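Local coordinates for protein glucosamine-6-phosphate deaminase (PDB 2BKX) that belongs to an enzyme family with a Rossmann-like alpha/beta fold and holds fructose-6-phosphate in its pocket, at residues T62-E68 with H99-N103; H138-P144 with V155-T161; S147-H153 with L180-T186; L188-I193 with A222-H226. All coordinates share one frame; numbering follows the deposited sequence.

Contact 1: residues T62-E68 with H99-N103; sequences TTVNLDE and HFIPN. With F6R (fructose -6-phosphate), chain C.
Thr63 and Phe100 are tied first through their backbones: Phe100 N donates to Thr63 O at 2.8 Å, and Asn65 N then donates to Phe100 O at 3.0 Å. The two bonds flank Val64 and hold strands 62-69 and 99-100 parallel, a clear case of a beta-alpha-beta unit whose connection carries helix 80-89.

A second, side-chain layer of polar contacts lies on the face of Thr63 and His99. With chi1 at 69°, Thr63 OG1 sits between its own backbone N and carbonyl carbon and is hydrogen-bonded to His99 ND1 at 2.7 Å, near the plane of the imidazole and at its edge. His99 NE2 is bonded to Ser94 and the ring stacks on Phe89, which together fix its rotation. One water joins Thr63 OG1 and the amide ND2 of Asn65, and donates to Phe100 O.

Apolar contacts gather round Phe100. Its ring turns its edge to the methyl of Thr62, CE1 to CG2 3.7 Å, and on the face opposite Thr63, Val64 CG1 lies 4.1 Å from Phe100 CB; Leu119 of helix 109-122 packs on the same side chain. Beyond the paired residues, Ile101 CG1 runs beside Asn65 CB at 3.9 Å. Glu68 CB rests 3.3 Å from Pro102 O while its carboxylate bonds to His81 and Tyr80 N.

Just past the strand break at Leu66, Asp67 OD2 accepts from O1 of fructose-6-phosphate at 2.9 Å, a doubtful bond because Asp67 has two modelled conformers. The chemistry implies a division of labour: polar links fix the strand register, and the strand carries Leu66 and Asp67 into the ligand pocket.

Contact 2: residues H138-P144 with V155-T161; sequences HIGFNEP and VTLNEQT. With F6R (fructose -6-phosphate), chain C.
Phe141 presents one ring face to Leu157, whose CD2 stands over it as a CH-pi contact, 3.8 Å from the ring centroid and 19° off the normal. Thr161 CG2 approaches CE2 of the same ring obliquely, and Val155 CG2 meets Phe141 CB at 3.9 Å.

Beside this apolar patch, Glu143 is the polar hub. Its chain bends at chi2 (-80°), which brings the carboxylate to the start of helix 159-165. There OE2 is gripped twice: Thr161 OG1 donates to its syn lone pair at 2.7 Å, while Asn158 N reaches OE2 at 2.9 Å from above the carboxylate plane. The Asn158 amide stacks nearly parallel to that carboxylate, the planes 11° apart. The other oxygen, OE1, accepts from His138 ND1 at 2.9 Å and also from Asn136 ND2. This positions the imidazole as a first-shell group, with NE2 hydrogen-bonded to O5 of fructose-6-phosphate at 2.7 Å; Gly140 O accepts from the sugar O3.

The 138-144 loop thus lies between the ligand and the junction of strand 153-156 with helix 159-165, while Phe141 N, bonded to Thr181 OG1, fastens it to strand 178-181.

Contact 3: residues S147-H153 with L180-T186; sequences SFKSRTH and LTMGIQT
His153 and Thr181 form an antiparallel, hydrogen-bonded pair where strands 153-156 and 178-181 meet: His153 N donates to Thr181 O at 2.9 Å and Thr181 N returns a bond to His153 O at 3.0 Å. The His153 ring lies alongside Thr181 CG2, its ND1 turned back to donate to Arg151 O.

Further hydrogen bonds serve the start of helix 184-188. A type I turn from Ser147 to Ser150 offers two acceptors: Ser150 O takes Gln185 N at 2.8 Å, and Ser150 OG takes Ile184 N at 2.9 Å. The hydroxyl, at chi1 57°, also donates to Ser147 O. At the N-cap position Gly183, which lacks a side chain, lets its CA come close to Ser150 O and Arg151 O.

Apolar contacts are fewer: Phe148 CD1 meets Ile184 CD1 at 3.8 Å. Among charged groups, the Arg151 guanidinium lies flat across Gln185 CG, which sits over its centre. Glu117 of helix 109-122 forms a salt bridge with Arg151 NH2 and hydrogen-bonds to Thr152 and Thr186.

At the outer end, one water donates to both Phe148 O and Gln185 OE1, each at 2.7 Å.

Contact 4: residues L188-I193 with A222-H226; sequences LSSKRI and ALHLH
Ile193 drives its CD1 methyl over one face of the His226 imidazole, a CH-pi contact 3.6 Å from the ring centroid and 20° off the normal. The same CD1 lies 3.7 Å from Leu223 CD2, so one methyl fills the angle between the ring and the leucine. His226 reaches this place because its CG stands anti to the backbone N (chi1 -171°), carrying the ring away from the 3-10 segment 222-225 and across to the 188-193 loop. Leu188 and the histidine run antiparallel alongside one another; Leu188 CD2 touches His226 CB at 4.0 Å and Ala222 O at 3.7 Å, with Leu223 CD2 slightly farther off.

This cluster sits where two chain segments lead into neighbouring parallel strands, 193-197 and 229-234, which are joined through helix 203-211 as a beta-alpha-beta crossover of the Rossmann-like sheet. Backbone bonds of Ile193 to Asp228 and Thr230 continue the pairing. Ala222 extends the packing to Phe148 and Ile184, and Leu131 of strand 128-131 backs both Ile193 and Leu223.

Polar links across the contact are slack by comparison. His226 ND1 donates to Leu188 O at 3.2 Å, a weak and strongly bent bond. The backbone of Ser190 and Lys191 passes along the edge of the ring. Within its own loop, Ser190 OG donates to Arg192 O at 2.9 Å from above the carbonyl plane, and it also bonds to Thr126 OG1. On the outer side the Lys191 side chain turns away from the contact, its amine in a long, weak ion pair with Asp127.

Overall arrangement
The four contacts illustrate how one alpha/beta sheet is dressed differently from core to surface. Contacts 1 and 2 are buried and share fructose-6-phosphate, the first through a strand, the second through a loop. Contacts 3 and 4 are partly buried. Contact 3 connects to both buried ones: strand 178-181 pairs antiparallel with strand 62-69, and Thr181 OG1 and Met182 O take hydrogen bonds from Phe141 N and Asn142 ND2 of contact 2. Contact 4 meets contact 3 through Phe148 and Ile184 against Ala222. Backbone pairing frames contact 1 and one end of contact 3, whose other end is a helix start held by Ser150; a carboxylate hub organises contact 2, and apolar packing with weak polar links contact 4.

Contact 1: residues T62-E68 with H99-N103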
# COMPACT_ATOMS: atom_id res chain seq x y z
N THR A 62 -1.40 15.60 0.12
CA THR A 62 -1.38 14.94 1.42
C THR A 62 -1.26 13.46 1.18
O THR A 62 -1.82 12.97 0.22
CB THR A 62 -2.68 15.23 2.20
OG1 THR A 62 -2.79 16.66 2.39
CG2 THR A 62 -2.73 14.51 3.51
N THR A 63 -0.54 12.74 2.05
CA THR A 63 -0.49 11.28 1.93
C THR A 63 -0.79 10.58 3.23
O THR A 63 -0.48 11.10 4.32
CB THR A 63 0.87 10.81 1.38
OG1 THR A 63 1.92 11.02 2.32
CG2 THR A 63 1.24 11.54 0.11
N VAL A 64 -1.37 9.37 3.09
CA VAL A 64 -1.60 8.48 4.23
C VAL A 64 -1.07 7.10 3.81
O VAL A 64 -1.33 6.63 2.70
CB VAL A 64 -3.07 8.39 4.68
CG1 VAL A 64 -3.49 9.72 5.25
CG2 VAL A 64 -4.00 8.02 3.56
N ASN A 65 -0.29 6.48 4.69
CA ASN A 65 0.24 5.17 4.42
C ASN A 65 -0.62 4.07 5.04
O ASN A 65 -1.28 4.28 6.07
CB ASN A 65 1.69 5.04 4.90
CG ASN A 65 2.68 5.21 3.79
OD1 ASN A 65 3.30 4.21 3.30
ND2 ASN A 65 2.81 6.41 3.33
N LEU A 66 -0.58 2.90 4.42
CA LEU A 66 -1.34 1.76 4.89
C LEU A 66 -0.97 1.29 6.27
O LEU A 66 -1.83 0.89 7.05
CB LEU A 66 -1.16 0.57 3.93
CG LEU A 66 -1.85 0.66 2.59
CD1 LEU A 66 -1.33 -0.40 1.62
CD2 LEU A 66 -3.35 0.47 2.74
N ASP A 67 0.32 1.26 6.55
CA ASP A 67 0.77 0.46 7.68
C ASP A 67 2.11 0.85 8.23
O ASP A 67 2.87 1.61 7.62
CB ASP A 67 0.71 -1.06 7.35
CG ASP A 67 1.18 -1.43 6.01
OD1 ASP A 67 0.53 -2.37 5.51
OD2 ASP A 67 2.17 -0.85 5.45
N GLU A 68 2.40 0.34 9.43
CA GLU A 68 3.70 0.51 10.08
C GLU A 68 3.88 -0.63 11.04
O GLU A 68 2.91 -1.15 11.60
CB GLU A 68 3.80 1.83 10.82
CG GLU A 68 5.09 2.10 11.59
CD GLU A 68 6.35 2.12 10.73
OE1 GLU A 68 6.75 1.06 10.20
OE2 GLU A 68 6.91 3.23 10.55
N HIS A 99 2.47 14.36 5.33
CA HIS A 99 2.68 12.93 5.10
C HIS A 99 2.38 12.25 6.43
O HIS A 99 3.06 12.52 7.42
CB HIS A 99 4.12 12.63 4.70
CG HIS A 99 4.53 13.21 3.37
ND1 HIS A 99 3.81 12.94 2.22
CD2 HIS A 99 5.56 14.01 3.00
CE1 HIS A 99 4.38 13.59 1.20
NE2 HIS A 99 5.43 14.27 1.66
N PHE A 100 1.40 11.35 6.43
CA PHE A 100 0.94 10.67 7.61
C PHE A 100 1.17 9.17 7.50
O PHE A 100 0.92 8.54 6.46
CB PHE A 100 -0.54 10.96 7.82
CG PHE A 100 -0.83 12.45 7.96
CD1 PHE A 100 -1.48 13.14 6.96
CD2 PHE A 100 -0.38 13.15 9.05
CE1 PHE A 100 -1.73 14.49 7.10
CE2 PHE A 100 -0.65 14.49 9.19
CZ PHE A 100 -1.31 15.16 8.23
N ILE A 101 1.66 8.59 8.59
CA ILE A 101 1.95 7.18 8.70
C ILE A 101 1.66 6.78 10.15
O ILE A 101 1.96 7.56 11.06
CB ILE A 101 3.44 6.91 8.34
CG1 ILE A 101 3.84 7.49 6.97
CG2 ILE A 101 3.76 5.44 8.45
CD1 ILE A 101 5.30 7.39 6.63
N PRO A 102 1.08 5.60 10.40
CA PRO A 102 0.81 5.26 11.82
C PRO A 102 2.07 5.21 12.64
O PRO A 102 3.11 4.78 12.14
CB PRO A 102 0.15 3.89 11.72
CG PRO A 102 -0.36 3.84 10.35
CD PRO A 102 0.59 4.57 9.49
N ASN A 103 2.01 5.67 13.89
CA ASN A 103 3.16 5.66 14.76
C ASN A 103 3.26 4.33 15.50
O ASN A 103 2.57 4.13 16.50
CB ASN A 103 3.09 6.83 15.76
CG ASN A 103 4.24 6.84 16.74
OD1 ASN A 103 5.22 6.09 16.59
ND2 ASN A 103 4.14 7.71 17.75
C1 F6R C . 2.29 -2.34 1.81
C2 F6R C . 1.42 -3.40 2.44
C3 F6R C . 1.52 -4.91 2.19
C4 F6R C . 2.35 -5.28 0.94
C5 F6R C . 2.43 -6.77 0.68
C6 F6R C . 3.30 -7.08 -0.53
O1 F6R C . 2.23 -1.09 2.52
O2 F6R C . 0.53 -3.00 3.16
O3 F6R C . 0.22 -5.42 1.96
O4 F6R C . 1.76 -4.63 -0.19
O5 F6R C . 2.89 -7.49 1.82
O6 F6R C . 4.65 -6.72 -0.23
P F6R C . 5.74 -6.71 -1.40
O1P F6R C . 5.38 -5.56 -2.31
O2P F6R C . 5.59 -8.03 -2.11
O3P F6R C . 7.07 -6.51 -0.75
O HOH W 1 2.11 8.94 3.98

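Contact 2: residues H138-P144 with V155-T161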
# COMPACT_ATOMS: atom_id res chain seq x y z
N HIS A 138 -3.36 -10.84 1.52
CA HIS A 138 -3.56 -9.68 2.38
C HIS A 138 -3.47 -8.39 1.60
O HIS A 138 -2.78 -8.30 0.60
CB HIS A 138 -2.67 -9.69 3.64
CG HIS A 138 -1.21 -9.42 3.45
ND1 HIS A 138 -0.27 -10.15 4.12
CD2 HIS A 138 -0.52 -8.49 2.75
CE1 HIS A 138 0.94 -9.69 3.84
NE2 HIS A 138 0.82 -8.67 3.02
N ILE A 139 -4.16 -7.39 2.10
CA ILE A 139 -4.05 -6.00 1.65
C ILE A 139 -3.82 -5.16 2.90
O ILE A 139 -4.38 -5.44 3.95
CB ILE A 139 -5.23 -5.51 0.79
CG1 ILE A 139 -6.56 -5.70 1.50
CG2 ILE A 139 -5.22 -6.24 -0.55
CD1 ILE A 139 -7.78 -5.07 0.79
N GLY A 140 -2.96 -4.17 2.81
CA GLY A 140 -2.33 -3.66 4.02
C GLY A 140 -1.75 -4.84 4.80
O GLY A 140 -1.19 -5.75 4.20
N PHE A 141 -1.93 -4.85 6.11
CA PHE A 141 -1.66 -6.07 6.90
C PHE A 141 -2.94 -6.69 7.43
O PHE A 141 -2.98 -7.31 8.53
CB PHE A 141 -0.63 -5.83 8.00
CG PHE A 141 0.79 -5.68 7.51
CD1 PHE A 141 1.59 -4.76 8.13
CD2 PHE A 141 1.35 -6.49 6.51
CE1 PHE A 141 2.96 -4.64 7.80
CE2 PHE A 141 2.71 -6.35 6.15
CZ PHE A 141 3.49 -5.44 6.80
N ASN A 142 -4.00 -6.56 6.64
CA ASN A 142 -5.26 -7.27 6.91
C ASN A 142 -5.13 -8.70 6.44
O ASN A 142 -5.21 -8.95 5.23
CB ASN A 142 -6.43 -6.57 6.22
CG ASN A 142 -6.60 -5.17 6.71
OD1 ASN A 142 -7.14 -4.95 7.81
ND2 ASN A 142 -6.20 -4.20 5.90
N GLU A 143 -4.84 -9.60 7.39
CA GLU A 143 -4.57 -11.00 7.07
C GLU A 143 -5.87 -11.76 6.87
O GLU A 143 -6.95 -11.30 7.26
CB GLU A 143 -3.74 -11.64 8.17
CG GLU A 143 -2.39 -10.98 8.43
CD GLU A 143 -1.27 -11.32 7.47
OE1 GLU A 143 -1.53 -11.65 6.30
OE2 GLU A 143 -0.08 -11.30 7.88
N PRO A 144 -5.79 -12.97 6.29
CA PRO A 144 -6.99 -13.79 6.17
C PRO A 144 -7.78 -13.90 7.45
O PRO A 144 -7.22 -14.06 8.54
CB PRO A 144 -6.42 -15.13 5.72
CG PRO A 144 -5.21 -14.76 4.93
CD PRO A 144 -4.62 -13.61 5.67
N VAL A 155 -2.59 -5.58 14.49
CA VAL A 155 -2.63 -6.95 13.99
C VAL A 155 -1.40 -7.74 14.36
O VAL A 155 -0.31 -7.19 14.49
CB VAL A 155 -2.81 -6.98 12.46
CG1 VAL A 155 -4.12 -6.30 12.11
CG2 VAL A 155 -1.61 -6.32 11.73
N THR A 156 -1.61 -9.04 14.52
CA THR A 156 -0.51 -9.97 14.67
C THR A 156 -0.24 -10.53 13.28
O THR A 156 -1.12 -11.13 12.67
CB THR A 156 -0.86 -11.09 15.69
OG1 THR A 156 -1.13 -10.48 16.94
CG2 THR A 156 0.24 -12.13 15.83
N LEU A 157 0.96 -10.32 12.77
CA LEU A 157 1.30 -10.75 11.44
C LEU A 157 1.31 -12.28 11.32
O LEU A 157 1.78 -13.02 12.20
CB LEU A 157 2.67 -10.22 11.03
CG LEU A 157 2.78 -8.70 11.04
CD1 LEU A 157 4.20 -8.30 10.70
CD2 LEU A 157 1.85 -8.05 10.05
N ASN A 158 0.79 -12.76 10.21
CA ASN A 158 0.87 -14.20 9.96
C ASN A 158 2.31 -14.61 9.73
O ASN A 158 3.15 -13.84 9.23
CB ASN A 158 0.05 -14.57 8.73
CG ASN A 158 -1.45 -14.61 8.99
OD1 ASN A 158 -1.97 -14.21 10.06
ND2 ASN A 158 -2.17 -15.10 8.00
N GLU A 159 2.63 -15.86 10.01
CA GLU A 159 3.98 -16.33 9.75
C GLU A 159 4.40 -16.19 8.28
O GLU A 159 5.55 -15.88 7.99
CB GLU A 159 4.17 -17.77 10.26
CG GLU A 159 3.90 -17.91 11.79
CD GLU A 159 4.50 -16.81 12.71
OE1 GLU A 159 5.65 -16.32 12.53
OE2 GLU A 159 3.82 -16.43 13.69
N GLN A 160 3.48 -16.38 7.34
CA GLN A 160 3.84 -16.22 5.92
C GLN A 160 4.32 -14.80 5.61
O GLN A 160 5.19 -14.60 4.77
CB GLN A 160 2.68 -16.57 5.02
CG GLN A 160 3.05 -16.72 3.61
CD GLN A 160 1.85 -16.73 2.74
OE1 GLN A 160 1.47 -17.76 2.20
NE2 GLN A 160 1.23 -15.59 2.63
N THR A 161 3.73 -13.81 6.27
CA THR A 161 4.11 -12.42 6.09
C THR A 161 5.49 -12.15 6.66
O THR A 161 6.33 -11.52 6.02
CB THR A 161 3.08 -11.54 6.75
OG1 THR A 161 1.83 -11.81 6.11
CG2 THR A 161 3.44 -10.06 6.61
C1 F6R C . 2.29 -2.34 1.81
C2 F6R C . 1.42 -3.40 2.44
C3 F6R C . 1.52 -4.91 2.19
C4 F6R C . 2.35 -5.28 0.94
C5 F6R C . 2.43 -6.77 0.68
C6 F6R C . 3.30 -7.08 -0.53
O1 F6R C . 2.23 -1.09 2.52
O2 F6R C . 0.53 -3.00 3.16
O3 F6R C . 0.22 -5.42 1.96
O4 F6R C . 1.76 -4.63 -0.19
O5 F6R C . 2.89 -7.49 1.82
O6 F6R C . 4.65 -6.72 -0.23
P F6R C . 5.74 -6.71 -1.40
O1P F6R C . 5.38 -5.56 -2.31
O2P F6R C . 5.59 -8.03 -2.11
O3P F6R C . 7.07 -6.51 -0.75
O HOH W 2 -4.95 -15.40 9.17

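Contact 3: residues S147-H153 with L180-T186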
# COMPACT_ATOMS: atom_id res chain seq x y z
N SER A 147 -12.40 -9.03 9.02
CA SER A 147 -13.67 -8.47 8.56
C SER A 147 -13.50 -7.40 7.49
O SER A 147 -12.61 -6.53 7.59
CB SER A 147 -14.39 -7.80 9.72
OG SER A 147 -15.60 -7.19 9.29
N PHE A 148 -14.37 -7.43 6.48
CA PHE A 148 -14.42 -6.38 5.49
C PHE A 148 -14.85 -5.03 6.09
O PHE A 148 -14.71 -4.00 5.44
CB PHE A 148 -15.31 -6.77 4.31
CG PHE A 148 -14.74 -7.86 3.43
CD1 PHE A 148 -13.54 -8.51 3.68
CD2 PHE A 148 -15.46 -8.24 2.32
CE1 PHE A 148 -13.08 -9.47 2.81
CE2 PHE A 148 -14.98 -9.24 1.47
CZ PHE A 148 -13.82 -9.83 1.72
N LYS A 149 -15.42 -5.03 7.30
CA LYS A 149 -15.77 -3.80 7.99
C LYS A 149 -14.64 -3.25 8.86
O LYS A 149 -14.79 -2.22 9.53
CB LYS A 149 -17.02 -4.01 8.86
CG LYS A 149 -18.23 -4.38 8.05
CD LYS A 149 -19.51 -4.47 8.88
CE LYS A 149 -20.68 -4.90 7.99
NZ LYS A 149 -22.00 -4.69 8.62
N SER A 150 -13.48 -3.92 8.86
CA SER A 150 -12.39 -3.50 9.72
C SER A 150 -11.91 -2.09 9.43
O SER A 150 -11.93 -1.63 8.28
CB SER A 150 -11.23 -4.47 9.58
OG SER A 150 -10.76 -4.61 8.27
N ARG A 151 -11.48 -1.42 10.50
CA ARG A 151 -10.90 -0.08 10.47
C ARG A 151 -9.44 -0.18 10.91
O ARG A 151 -8.93 -1.28 11.09
CB ARG A 151 -11.73 0.84 11.36
CG ARG A 151 -13.14 1.06 10.83
CD ARG A 151 -13.18 2.06 9.72
NE ARG A 151 -14.55 2.29 9.26
CZ ARG A 151 -14.86 3.20 8.38
NH1 ARG A 151 -16.14 3.33 8.00
NH2 ARG A 151 -13.91 3.94 7.84
N THR A 152 -8.74 0.96 11.04
CA THR A 152 -7.33 0.89 11.35
C THR A 152 -7.19 0.15 12.69
O THR A 152 -7.93 0.43 13.65
CB THR A 152 -6.72 2.31 11.41
OG1 THR A 152 -6.89 2.99 10.15
CG2 THR A 152 -5.27 2.26 11.73
N HIS A 153 -6.25 -0.79 12.77
CA HIS A 153 -6.14 -1.66 13.94
C HIS A 153 -4.77 -2.29 14.06
O HIS A 153 -4.01 -2.31 13.09
CB HIS A 153 -7.25 -2.72 13.96
CG HIS A 153 -7.18 -3.74 12.87
ND1 HIS A 153 -7.42 -3.45 11.55
CD2 HIS A 153 -6.98 -5.08 12.92
CE1 HIS A 153 -7.30 -4.56 10.83
NE2 HIS A 153 -7.02 -5.56 11.64
N LEU A 180 0.48 -2.03 12.77
CA LEU A 180 -0.69 -1.17 12.70
C LEU A 180 -1.07 -1.04 11.22
O LEU A 180 -0.19 -0.79 10.40
CB LEU A 180 -0.36 0.22 13.22
CG LEU A 180 -0.15 0.32 14.72
CD1 LEU A 180 1.08 -0.42 15.20
CD2 LEU A 180 -0.04 1.80 15.10
N THR A 181 -2.33 -1.26 10.87
CA THR A 181 -2.76 -1.20 9.47
C THR A 181 -4.13 -0.55 9.33
O THR A 181 -5.03 -0.76 10.14
CB THR A 181 -2.80 -2.62 8.86
OG1 THR A 181 -3.08 -2.53 7.45
CG2 THR A 181 -3.76 -3.53 9.53
N MET A 182 -4.26 0.23 8.29
CA MET A 182 -5.57 0.64 7.79
C MET A 182 -6.39 -0.61 7.62
O MET A 182 -5.84 -1.65 7.21
CB MET A 182 -5.44 1.26 6.43
CG MET A 182 -5.02 2.61 6.44
SD MET A 182 -5.11 3.16 4.68
CE MET A 182 -4.21 4.17 5.21
N GLY A 183 -7.67 -0.55 7.94
CA GLY A 183 -8.52 -1.72 7.75
C GLY A 183 -9.06 -1.84 6.35
O GLY A 183 -8.83 -0.98 5.47
N ILE A 184 -9.78 -2.92 6.12
CA ILE A 184 -10.36 -3.14 4.82
C ILE A 184 -11.39 -2.06 4.48
O ILE A 184 -11.44 -1.57 3.34
CB ILE A 184 -10.92 -4.56 4.67
CG1 ILE A 184 -9.80 -5.59 4.82
CG2 ILE A 184 -11.68 -4.73 3.36
CD1 ILE A 184 -10.20 -7.02 4.79
N GLN A 185 -12.22 -1.67 5.45
CA GLN A 185 -13.17 -0.61 5.16
C GLN A 185 -12.45 0.72 4.93
O GLN A 185 -12.85 1.53 4.09
CB GLN A 185 -14.21 -0.47 6.27
CG GLN A 185 -15.20 0.62 6.02
CD GLN A 185 -16.05 0.40 4.82
OE1 GLN A 185 -16.87 -0.50 4.82
NE2 GLN A 185 -15.89 1.23 3.80
N THR A 186 -11.36 0.96 5.65
CA THR A 186 -10.56 2.16 5.43
C THR A 186 -10.07 2.23 3.97
O THR A 186 -10.10 3.28 3.30
CB THR A 186 -9.32 2.19 6.37
OG1 THR A 186 -9.66 1.69 7.67
CG2 THR A 186 -8.79 3.59 6.48
O HOH W 3 -16.81 -3.08 4.04

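Contact 4: residues L188-I193 with A222-H226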
# COMPACT_ATOMS: atom_id res chain seq x y z
N LEU A 188 -11.41 0.49 1.34
CA LEU A 188 -12.56 0.52 0.44
C LEU A 188 -13.19 1.90 0.34
O LEU A 188 -13.88 2.19 -0.63
CB LEU A 188 -13.62 -0.47 0.87
CG LEU A 188 -13.30 -1.92 0.62
CD1 LEU A 188 -14.36 -2.81 1.24
CD2 LEU A 188 -13.14 -2.25 -0.88
N SER A 189 -12.98 2.77 1.34
CA SER A 189 -13.48 4.14 1.28
C SER A 189 -12.75 5.03 0.29
O SER A 189 -13.20 6.13 0.02
CB SER A 189 -13.46 4.72 2.68
OG SER A 189 -14.41 4.04 3.48
N SER A 190 -11.64 4.57 -0.27
CA SER A 190 -10.92 5.35 -1.25
C SER A 190 -11.80 5.59 -2.46
O SER A 190 -12.60 4.71 -2.85
CB SER A 190 -9.69 4.63 -1.72
OG SER A 190 -8.93 5.47 -2.59
N LYS A 191 -11.58 6.70 -3.13
CA LYS A 191 -12.30 6.94 -4.37
C LYS A 191 -11.83 5.97 -5.49
O LYS A 191 -12.59 5.63 -6.38
CB LYS A 191 -12.08 8.39 -4.82
CG LYS A 191 -12.90 9.42 -4.07
CD LYS A 191 -12.69 10.84 -4.71
CE LYS A 191 -13.91 11.77 -4.58
NZ LYS A 191 -13.54 13.22 -4.95
N ARG A 192 -10.57 5.58 -5.46
CA ARG A 192 -9.95 4.84 -6.55
C ARG A 192 -8.86 3.96 -5.97
O ARG A 192 -8.07 4.45 -5.16
CB ARG A 192 -9.32 5.80 -7.56
CG ARG A 192 -8.80 5.14 -8.78
CD ARG A 192 -8.25 6.10 -9.79
NE ARG A 192 -7.83 5.34 -10.97
CZ ARG A 192 -7.32 5.87 -12.06
NH1 ARG A 192 -7.13 7.17 -12.14
NH2 ARG A 192 -7.00 5.09 -13.07
N ILE A 193 -8.83 2.70 -6.39
CA ILE A 193 -7.81 1.77 -5.92
C ILE A 193 -6.90 1.36 -7.06
O ILE A 193 -7.38 1.09 -8.16
CB ILE A 193 -8.46 0.56 -5.21
CG1 ILE A 193 -9.11 1.07 -3.86
CG2 ILE A 193 -7.43 -0.54 -4.89
CD1 ILE A 193 -9.97 0.15 -3.16
N ALA A 222 -12.14 -8.48 -1.23
CA ALA A 222 -12.97 -7.34 -0.91
C ALA A 222 -13.00 -6.33 -2.05
O ALA A 222 -13.94 -5.55 -2.22
CB ALA A 222 -12.50 -6.67 0.35
N LEU A 223 -11.94 -6.28 -2.84
CA LEU A 223 -11.86 -5.31 -3.92
C LEU A 223 -12.88 -5.56 -5.02
O LEU A 223 -13.16 -4.66 -5.82
CB LEU A 223 -10.45 -5.35 -4.52
CG LEU A 223 -9.34 -4.93 -3.54
CD1 LEU A 223 -7.99 -5.04 -4.19
CD2 LEU A 223 -9.55 -3.52 -2.95
N HIS A 224 -13.46 -6.75 -5.10
CA HIS A 224 -14.55 -7.00 -6.03
C HIS A 224 -15.80 -6.17 -5.67
O HIS A 224 -16.71 -6.04 -6.51
CB HIS A 224 -14.93 -8.46 -6.08
CG HIS A 224 -13.87 -9.35 -6.63
ND1 HIS A 224 -13.47 -9.28 -7.94
CD2 HIS A 224 -13.13 -10.33 -6.06
CE1 HIS A 224 -12.52 -10.17 -8.15
NE2 HIS A 224 -12.29 -10.81 -7.03
N LEU A 225 -15.82 -5.58 -4.48
CA LEU A 225 -16.95 -4.80 -4.05
C LEU A 225 -16.78 -3.31 -4.28
O LEU A 225 -17.64 -2.52 -3.91
CB LEU A 225 -17.22 -5.06 -2.56
CG LEU A 225 -17.50 -6.55 -2.27
CD1 LEU A 225 -17.67 -6.75 -0.76
CD2 LEU A 225 -18.68 -7.05 -3.02
N HIS A 226 -15.66 -2.90 -4.86
CA HIS A 226 -15.35 -1.49 -5.09
C HIS A 226 -15.61 -1.12 -6.56
O HIS A 226 -15.44 -1.93 -7.46
CB HIS A 226 -13.87 -1.28 -4.72
CG HIS A 226 -13.45 0.15 -4.68
ND1 HIS A 226 -13.29 0.89 -3.53
CD2 HIS A 226 -13.13 0.96 -5.71
CE1 HIS A 226 -12.93 2.13 -3.87
NE2 HIS A 226 -12.84 2.19 -5.18